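Local atomic coordinates of flavin-dependent monooxygenase, oxygenase subunit HsaA (Mycobacterium tuberculosis, PDB entry 3AFF), a protein that probably catalyses the FMNH2-dependent ortho-hydroxylation of the phenolic secosteroid 3-HSA during cholesterol breakdown, as the oxygenase partner of a flavin reductase. Residues N18-I23 and R73-V78. Sequence-based numbering, arbitrary orientation.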
loop_
_atom_site.group_PDB
_atom_site.type_symbol
_atom_site.label_atom_id
_atom_site.label_comp_id
_atom_site.label_asym_id
_atom_site.label_seq_id
_atom_site.Cartn_x
_atom_site.Cartn_y
_atom_site.Cartn_z
ATOM N N ASN A 18 30.697 18.707 -36.945
ATOM C CA ASN A 18 31.719 18.315 -37.903
ATOM C C ASN A 18 33.001 17.795 -37.276
ATOM O O ASN A 18 33.737 17.013 -37.912
ATOM C CB ASN A 18 32.003 19.433 -38.879
ATOM C CG ASN A 18 30.888 19.600 -39.871
ATOM O OD1 ASN A 18 30.345 20.711 -40.069
ATOM N ND2 ASN A 18 30.490 18.485 -40.474
ATOM N N LEU A 19 33.257 18.216 -36.030
ATOM C CA LEU A 19 34.409 17.770 -35.286
ATOM C C LEU A 19 34.279 16.352 -34.679
ATOM O O LEU A 19 35.282 15.726 -34.365
ATOM C CB LEU A 19 34.689 18.765 -34.166
ATOM C CG LEU A 19 35.276 20.157 -34.423
ATOM C CD1 LEU A 19 35.817 20.693 -33.091
ATOM C CD2 LEU A 19 36.384 20.117 -35.437
ATOM N N LEU A 20 33.066 15.845 -34.495
ATOM C CA LEU A 20 32.911 14.643 -33.677
ATOM C C LEU A 20 33.630 13.407 -34.198
ATOM O O LEU A 20 34.307 12.711 -33.419
ATOM C CB LEU A 20 31.437 14.357 -33.308
ATOM C CG LEU A 20 30.656 15.427 -32.522
ATOM C CD1 LEU A 20 29.321 14.888 -32.116
ATOM C CD2 LEU A 20 31.391 15.950 -31.287
ATOM N N PRO A 21 33.526 13.122 -35.518
ATOM C CA PRO A 21 34.270 11.968 -36.028
ATOM C C PRO A 21 35.775 11.954 -35.701
ATOM O O PRO A 21 36.269 10.908 -35.285
ATOM C CB PRO A 21 34.005 12.034 -37.535
ATOM C CG PRO A 21 32.669 12.653 -37.635
ATOM C CD PRO A 21 32.723 13.754 -36.581
ATOM N N GLU A 22 36.473 13.091 -35.871
ATOM C CA GLU A 22 37.905 13.251 -35.558
ATOM C C GLU A 22 38.206 13.088 -34.072
ATOM O O GLU A 22 39.233 12.530 -33.702
ATOM C CB GLU A 22 38.404 14.651 -35.940
ATOM C CG GLU A 22 38.765 14.909 -37.439
ATOM C CD GLU A 22 38.903 16.450 -37.807
ATOM O OE1 GLU A 22 38.348 17.342 -37.085
ATOM O OE2 GLU A 22 39.599 16.747 -38.828
ATOM N N ILE A 23 37.335 13.636 -33.224
ATOM C CA ILE A 23 37.503 13.513 -31.781
ATOM C C ILE A 23 37.322 12.072 -31.380
ATOM O O ILE A 23 38.125 11.560 -30.628
ATOM C CB ILE A 23 36.637 14.540 -30.949
ATOM C CG1 ILE A 23 37.148 15.976 -31.207
ATOM C CG2 ILE A 23 36.718 14.245 -29.419
ATOM C CD1 ILE A 23 36.107 17.023 -31.078
ATOM N N ARG A 73 27.654 17.863 -24.120
ATOM C CA ARG A 73 26.998 16.530 -24.215
ATOM C C ARG A 73 27.458 15.812 -25.493
ATOM O O ARG A 73 27.901 14.652 -25.443
ATOM C CB ARG A 73 25.455 16.683 -24.191
ATOM C CG ARG A 73 24.700 15.291 -24.023
ATOM C CD ARG A 73 23.214 15.326 -24.456
ATOM N NE ARG A 73 23.041 15.754 -25.846
ATOM C CZ ARG A 73 23.283 14.961 -26.899
ATOM N NH1 ARG A 73 23.629 13.709 -26.744
ATOM N NH2 ARG A 73 23.131 15.408 -28.131
ATOM N N ARG A 74 27.394 16.511 -26.627
ATOM C CA ARG A 74 27.910 15.981 -27.919
ATOM C C ARG A 74 29.365 15.594 -27.873
ATOM O O ARG A 74 29.739 14.454 -28.244
ATOM C CB ARG A 74 27.723 16.984 -29.074
ATOM C CG ARG A 74 26.334 17.484 -29.214
ATOM C CD ARG A 74 26.145 18.372 -30.506
ATOM N NE ARG A 74 24.779 18.885 -30.550
ATOM C CZ ARG A 74 24.260 19.627 -31.534
ATOM N NH1 ARG A 74 24.974 19.950 -32.602
ATOM N NH2 ARG A 74 23.022 20.063 -31.413
ATOM N N LEU A 75 30.218 16.500 -27.406
ATOM C CA LEU A 75 31.614 16.163 -27.225
ATOM C C LEU A 75 31.845 14.957 -26.372
ATOM O O LEU A 75 32.712 14.139 -26.671
ATOM C CB LEU A 75 32.424 17.350 -26.643
ATOM C CG LEU A 75 32.523 18.556 -27.595
ATOM C CD1 LEU A 75 32.962 19.933 -26.882
ATOM C CD2 LEU A 75 33.381 18.209 -28.795
ATOM N N ALA A 76 31.144 14.876 -25.244
ATOM C CA ALA A 76 31.405 13.774 -24.329
ATOM C C ALA A 76 30.836 12.464 -24.884
ATOM O O ALA A 76 31.247 11.397 -24.437
ATOM C CB ALA A 76 30.881 14.037 -22.960
ATOM N N SER A 77 29.922 12.543 -25.841
ATOM C CA SER A 77 29.328 11.341 -26.427
ATOM C C SER A 77 30.318 10.611 -27.335
ATOM O O SER A 77 30.079 9.462 -27.712
ATOM C CB SER A 77 28.024 11.700 -27.166
ATOM O OG SER A 77 28.293 12.379 -28.400
ATOM N N VAL A 78 31.428 11.279 -27.670
ATOM C CA VAL A 78 32.526 10.693 -28.466
ATOM C C VAL A 78 33.833 10.486 -27.730
ATOM O O VAL A 78 34.613 9.623 -28.105
ATOM C CB VAL A 78 32.772 11.460 -29.821
ATOM C CG1 VAL A 78 31.489 11.495 -30.603
ATOM C CG2 VAL A 78 33.207 12.873 -29.591
#
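Leu-20 and Ile-23, three residues apart on helix 9-33, pack against Leu-75 of helix 65-76 and Val-78 three residues on, a contact inside the all-helical N-terminal domain of the acyl-CoA dehydrogenase fold. The apolar side chains form one cluster. Those of Leu-20 and Leu-75 cross at about a right angle, with CD2 of Leu-20 3.9 Å from CD2 of Leu-75, and this same Leu-75 methyl also takes CD1 of Ile-23 at 3.7 Å. Val-78 turns both methyls to the helix: CG1 rests 3.9 Å from CB of Leu-20, while CG2 approaches CG2 of Ile-23 to 3.8 Å. Ile-23 reaches both residues because its branches diverge, CG2 standing anti to the backbone N while chi1 of -67° sets CG1 beside that N and chi2 of 151° extends CD1 to Leu-75. Phe-49 and Ser-86 touch Leu-75, and Thr-82 touches Ile-23; the Leu-75 side chain is about 9 Å from that of Trp-84, which probably binds FMN.

Arg-74 borders this apolar cluster. It lends its CB, 4.0 Å from CD1 of Leu-20, then runs extended to salt bridges with Glu-70 and Asp-17. Both Leu-20 methyls lie to the side of Arg-74 O, with CD2 at 3.8 Å, and OG of Ser-77 gives that oxygen a short hydrogen bond of 2.5 Å, the donor standing 17° out of the carbonyl plane.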